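Local coordinates for protein glutamine--tRNA ligase (Saccharomyces cerevisiae, PDB 3TL4) that joins glutamine to tRNA(Gln) at the expense of ATP, and is represented here by its appended N-terminal tRNA-binding domain, at residues Ser31-Lys36 and Ser60-Thr65; Ser85-Ala90 and Ser111-Glu116. All coordinates share one frame; numbering follows the deposited sequence.

Contact 1: residues Ser31-Lys36 and Ser60-Thr65; sequences SDSLYK and SFVKGT
Ser33, Gly64 and Val62 hold this contact together, with a serine hydroxyl on the side of one helix reaching the backbone where another helix ends. The Ser33 side chain leaves helix 28-39 toward the 60-65 segment, and its OG accepts the N-H of Gly64 at an OG-to-N distance of 2.8 Å. The bond is moderately bent, with 152° at the hydrogen. Ser33 OG lies beside its own backbone N and anti to its carbonyl carbon (chi1 -50°), which also brings it back over the preceding helical turn, where it makes a weak hydrogen bond to Lys29 O. The hydroxyl thus takes one backbone N-H from the far segment while leaning on a carbonyl of its own helix. Val62 approaches the same serine with one branch: CG1, anti to the valine backbone N, comes within 3.5 Å of Ser33 OG and 3.9 Å of Ser33 CB. The methyl lies against both the polar and the apolar atom of that short side chain, while Val62 also touches Phe92 of helix 85-98. Gly64 contributes backbone alone, its CA passing 3.4 Å from Ser33 OG. Its phi of 88° with psi near zero would jam a CB against the preceding carbonyl oxygen, so glycine fits the bend. Lys63 turns to positive phi as helix 49-62 stops, and Thr65 N bonds to Val62 O at 3.0 Å to close the turn. Further out, Lys36 runs loosely past Thr65 and touches Asp66. The result is a helix C-terminus running directly into a type I' turn, from Val62 to Thr65, with a neighbouring helix's serine binding the turn's N-H, within the all-helical RNA-binding region of glutaminyl-tRNA synthetase.

Contact 2: residues Ser85-Ala90 and Ser111-Glu116; sequences SLQVDA and SGVGIE
The carboxamide of Gln87 points its NE2 straight at the carbonyl of Ser111. NE2 lies 2.8 Å from Ser111 O, the angle at the hydrogen is 164°, and the donor sits in the carbonyl plane while the acceptor is only 6° out of the amide plane, although the two planes themselves are turned steeply against each other. The side chain is extended beyond CG, with CD anti to CA (chi2 -172°), and its CG passes 3.3 Å from the same Ser111 O. Two further backbone groups fix the amide's rotation: Lys83 N bonds to OE1, and Asp81 O takes a weak bond from NE2. Here the first two turns of helix 85-98 meet the loop between helices 104-109 and 119-132, just ahead of the type II turn from Gly112 to Ile115, in the helical RNA-binding region. An alanine in place of Gln87 would probably leave Ser111 O and Lys83 N without their amide partner and the loop less firmly tied to the helix. The CB of Ser111 points toward the helix, 3.7 Å from Gln87 O, while its OG bonds to Met107 O. Ala90, one turn on, sets its CB 4.0 Å from Ser111 CA, and Trp160 packs on both Ala90 and Gln87. A Val113 methyl, CG2, approaches Gln87 NE2 from out of the amide plane, 3.9 Å away.

Overall arrangement
Contact 2 is the buried one, its centre about 7 Å from the centre of the chain, whereas contact 1, with its centre about 19 Å out, is only partly buried. Their centres lie about 20 Å apart and they share no helix, but they meet where Phe61 of helix 49-62 packs on Val88 and Asp89 of helix 85-98. Each has a single hydrogen bond between its segments, used in opposite senses: in contact 1 a side-chain hydroxyl accepts from backbone, in contact 2 a side-chain amide donates to it. Contact 1 joins one early helix to the end of the next and the turn that follows it; contact 2 ties a helix to an irregular loop leading on to later helices.

Contact 1: residues Ser31-Lys36 and Ser60-Thr65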
loop_
_atom_site.group_PDB
_atom_site.type_symbol
_atom_site.label_atom_id
_atom_site.label_comp_id
_atom_site.label_asym_id
_atom_site.label_seq_id
_atom_site.Cartn_x
_atom_site.Cartn_y
_atom_site.Cartn_z
ATOM N N SER A 31 -20.711 0.534 2.676
ATOM C CA SER A 31 -21.438 -0.366 1.783
ATOM C C SER A 31 -22.005 0.350 0.568
ATOM O O SER A 31 -21.949 -0.178 -0.540
ATOM C CB SER A 31 -22.585 -1.063 2.520
ATOM O OG SER A 31 -22.122 -2.194 3.233
ATOM N N ASP A 32 -22.565 1.541 0.780
ATOM C CA ASP A 32 -23.081 2.358 -0.321
ATOM C C ASP A 32 -21.991 2.695 -1.325
ATOM O O ASP A 32 -22.218 2.637 -2.531
ATOM C CB ASP A 32 -23.698 3.660 0.195
ATOM C CG ASP A 32 -25.062 3.454 0.805
ATOM O OD1 ASP A 32 -25.788 2.551 0.335
ATOM O OD2 ASP A 32 -25.407 4.192 1.756
ATOM N N SER A 33 -20.818 3.084 -0.824
ATOM C CA SER A 33 -19.697 3.423 -1.699
ATOM C C SER A 33 -19.187 2.171 -2.398
ATOM O O SER A 33 -18.910 2.193 -3.597
ATOM C CB SER A 33 -18.552 4.098 -0.937
ATOM O OG SER A 33 -19.013 5.166 -0.134
ATOM N N LEU A 34 -19.066 1.077 -1.648
ATOM C CA LEU A 34 -18.569 -0.161 -2.232
ATOM C C LEU A 34 -19.448 -0.572 -3.406
ATOM O O LEU A 34 -18.946 -0.849 -4.488
ATOM C CB LEU A 34 -18.478 -1.273 -1.189
ATOM C CG LEU A 34 -17.837 -2.573 -1.678
ATOM C CD1 LEU A 34 -16.511 -2.286 -2.343
ATOM C CD2 LEU A 34 -17.644 -3.516 -0.512
ATOM N N TYR A 35 -20.760 -0.580 -3.188
ATOM C CA TYR A 35 -21.735 -0.872 -4.240
ATOM C C TYR A 35 -21.523 0.005 -5.478
ATOM O O TYR A 35 -21.391 -0.504 -6.599
ATOM C CB TYR A 35 -23.162 -0.686 -3.701
ATOM C CG TYR A 35 -24.259 -1.165 -4.633
ATOM C CD1 TYR A 35 -24.840 -0.309 -5.560
ATOM C CD2 TYR A 35 -24.720 -2.476 -4.574
ATOM C CE1 TYR A 35 -25.841 -0.750 -6.413
ATOM C CE2 TYR A 35 -25.715 -2.925 -5.419
ATOM C CZ TYR A 35 -26.274 -2.061 -6.338
ATOM O OH TYR A 35 -27.269 -2.516 -7.179
ATOM N N LYS A 36 -21.489 1.321 -5.281
ATOM C CA LYS A 36 -21.356 2.226 -6.423
ATOM C C LYS A 36 -20.007 2.064 -7.123
ATOM O O LYS A 36 -19.934 2.135 -8.346
ATOM C CB LYS A 36 -21.594 3.690 -6.032
ATOM C CG LYS A 36 -20.322 4.540 -5.919
ATOM C CD LYS A 36 -20.613 6.020 -5.607
ATOM C CE LYS A 36 -19.343 6.799 -5.189
ATOM N NZ LYS A 36 -18.520 7.287 -6.338
ATOM N N SER A 60 -13.696 2.378 2.020
ATOM C CA SER A 60 -13.548 2.768 3.418
ATOM C C SER A 60 -13.007 4.206 3.527
ATOM O O SER A 60 -13.223 4.882 4.539
ATOM C CB SER A 60 -12.690 1.754 4.188
ATOM O OG SER A 60 -11.308 2.006 4.019
ATOM N N PHE A 61 -12.331 4.669 2.470
ATOM C CA PHE A 61 -11.847 6.048 2.385
ATOM C C PHE A 61 -12.974 7.006 1.980
ATOM O O PHE A 61 -13.099 8.097 2.522
ATOM C CB PHE A 61 -10.751 6.153 1.335
ATOM C CG PHE A 61 -9.528 5.363 1.647
ATOM C CD1 PHE A 61 -9.062 5.262 2.945
ATOM C CD2 PHE A 61 -8.840 4.725 0.638
ATOM C CE1 PHE A 61 -7.935 4.537 3.220
ATOM C CE2 PHE A 61 -7.704 4.003 0.901
ATOM C CZ PHE A 61 -7.249 3.903 2.194
ATOM N N VAL A 62 -13.776 6.585 1.007
ATOM C CA VAL A 62 -14.883 7.386 0.496
ATOM C C VAL A 62 -16.012 7.500 1.522
ATOM O O VAL A 62 -16.613 8.562 1.665
ATOM C CB VAL A 62 -15.434 6.783 -0.811
ATOM C CG1 VAL A 62 -16.686 7.512 -1.254
ATOM C CG2 VAL A 62 -14.374 6.822 -1.895
ATOM N N LYS A 63 -16.277 6.390 2.216
ATOM C CA LYS A 63 -17.235 6.272 3.334
ATOM C C LYS A 63 -18.541 7.054 3.203
ATOM O O LYS A 63 -18.867 7.912 4.034
ATOM C CB LYS A 63 -16.556 6.501 4.707
ATOM C CG LYS A 63 -15.833 7.838 4.851
ATOM C CD LYS A 63 -14.873 7.859 6.049
ATOM C CE LYS A 63 -13.976 9.111 6.028
ATOM N NZ LYS A 63 -14.407 10.204 6.954
ATOM N N GLY A 64 -19.285 6.730 2.151
ATOM C CA GLY A 64 -20.608 7.274 1.938
ATOM C C GLY A 64 -20.645 8.577 1.172
ATOM O O GLY A 64 -21.702 8.989 0.706
ATOM N N THR A 65 -19.496 9.227 1.034
ATOM C CA THR A 65 -19.429 10.518 0.350
ATOM C C THR A 65 -19.218 10.380 -1.155
ATOM O O THR A 65 -18.669 9.394 -1.621
ATOM C CB THR A 65 -18.294 11.379 0.914
ATOM O OG1 THR A 65 -18.482 11.552 2.325
ATOM C CG2 THR A 65 -18.285 12.738 0.238
#

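Contact 2: residues Ser85-Ala90 and Ser111-Glu116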
loop_
_atom_site.group_PDB
_atom_site.type_symbol
_atom_site.label_atom_id
_atom_site.label_comp_id
_atom_site.label_asym_id
_atom_site.label_seq_id
_atom_site.Cartn_x
_atom_site.Cartn_y
_atom_site.Cartn_z
ATOM N N SER A 85 -2.556 -0.931 -0.747
ATOM C CA SER A 85 -3.391 -0.034 0.046
ATOM C C SER A 85 -2.776 1.343 0.059
ATOM O O SER A 85 -3.480 2.356 0.084
ATOM C CB SER A 85 -3.486 -0.520 1.489
ATOM O OG SER A 85 -4.124 -1.773 1.550
ATOM N N LEU A 86 -1.448 1.355 0.068
ATOM C CA LEU A 86 -0.662 2.578 0.061
ATOM C C LEU A 86 -0.881 3.378 -1.227
ATOM O O LEU A 86 -1.055 4.588 -1.177
ATOM C CB LEU A 86 0.816 2.236 0.243
ATOM C CG LEU A 86 1.732 3.400 0.598
ATOM C CD1 LEU A 86 1.431 3.871 2.005
ATOM C CD2 LEU A 86 3.191 2.999 0.468
ATOM N N GLN A 87 -0.884 2.704 -2.375
ATOM C CA GLN A 87 -1.139 3.377 -3.658
ATOM C C GLN A 87 -2.577 3.846 -3.747
ATOM O O GLN A 87 -2.860 4.903 -4.319
ATOM C CB GLN A 87 -0.856 2.456 -4.845
ATOM C CG GLN A 87 0.618 2.154 -5.083
ATOM C CD GLN A 87 0.837 1.401 -6.376
ATOM O OE1 GLN A 87 0.711 0.182 -6.424
ATOM N NE2 GLN A 87 1.165 2.126 -7.432
ATOM N N VAL A 88 -3.488 3.057 -3.191
ATOM C CA VAL A 88 -4.900 3.423 -3.224
ATOM C C VAL A 88 -5.165 4.641 -2.341
ATOM O O VAL A 88 -5.941 5.525 -2.703
ATOM C CB VAL A 88 -5.814 2.258 -2.831
ATOM C CG1 VAL A 88 -7.273 2.707 -2.824
ATOM C CG2 VAL A 88 -5.616 1.103 -3.797
ATOM N N ASP A 89 -4.517 4.686 -1.186
ATOM C CA ASP A 89 -4.645 5.842 -0.304
ATOM C C ASP A 89 -4.096 7.107 -0.984
ATOM O O ASP A 89 -4.731 8.161 -0.956
ATOM C CB ASP A 89 -3.960 5.585 1.048
ATOM C CG ASP A 89 -4.078 6.773 2.003
ATOM O OD1 ASP A 89 -5.151 6.955 2.619
ATOM O OD2 ASP A 89 -3.092 7.527 2.135
ATOM N N ALA A 90 -2.924 6.996 -1.602
ATOM C CA ALA A 90 -2.368 8.098 -2.388
ATOM C C ALA A 90 -3.277 8.539 -3.549
ATOM O O ALA A 90 -3.498 9.718 -3.752
ATOM C CB ALA A 90 -0.983 7.732 -2.917
ATOM N N SER A 111 0.774 8.331 -7.391
ATOM C CA SER A 111 0.416 7.130 -6.641
ATOM C C SER A 111 1.406 6.012 -6.894
ATOM O O SER A 111 1.044 4.849 -6.855
ATOM C CB SER A 111 -0.984 6.657 -7.026
ATOM O OG SER A 111 -1.888 7.731 -6.900
ATOM N N GLY A 112 2.650 6.372 -7.180
ATOM C CA GLY A 112 3.709 5.394 -7.343
ATOM C C GLY A 112 3.511 4.427 -8.494
ATOM O O GLY A 112 4.189 3.394 -8.558
ATOM N N VAL A 113 2.599 4.749 -9.411
ATOM C CA VAL A 113 2.316 3.844 -10.527
ATOM C C VAL A 113 3.550 3.696 -11.422
ATOM O O VAL A 113 4.189 4.679 -11.777
ATOM C CB VAL A 113 1.069 4.285 -11.345
ATOM C CG1 VAL A 113 0.964 3.493 -12.642
ATOM C CG2 VAL A 113 -0.221 4.124 -10.509
ATOM N N GLY A 114 3.903 2.460 -11.755
ATOM C CA GLY A 114 5.042 2.214 -12.622
ATOM C C GLY A 114 6.382 2.242 -11.909
ATOM O O GLY A 114 7.408 1.895 -12.494
ATOM N N ILE A 115 6.374 2.663 -10.648
ATOM C CA ILE A 115 7.573 2.654 -9.828
ATOM C C ILE A 115 7.839 1.247 -9.314
ATOM O O ILE A 115 7.033 0.696 -8.556
ATOM C CB ILE A 115 7.429 3.575 -8.610
ATOM C CG1 ILE A 115 7.059 4.989 -9.049
ATOM C CG2 ILE A 115 8.708 3.571 -7.770
ATOM C CD1 ILE A 115 8.144 5.684 -9.827
ATOM N N GLU A 116 8.954 0.659 -9.744
ATOM C CA GLU A 116 9.428 -0.581 -9.133
ATOM C C GLU A 116 10.864 -0.469 -8.613
ATOM O O GLU A 116 11.818 -0.429 -9.390
ATOM C CB GLU A 116 9.306 -1.780 -10.072
ATOM C CG GLU A 116 9.729 -3.077 -9.376
ATOM C CD GLU A 116 9.709 -4.294 -10.283
ATOM O OE1 GLU A 116 8.665 -4.535 -10.931
ATOM O OE2 GLU A 116 10.737 -5.011 -10.343
#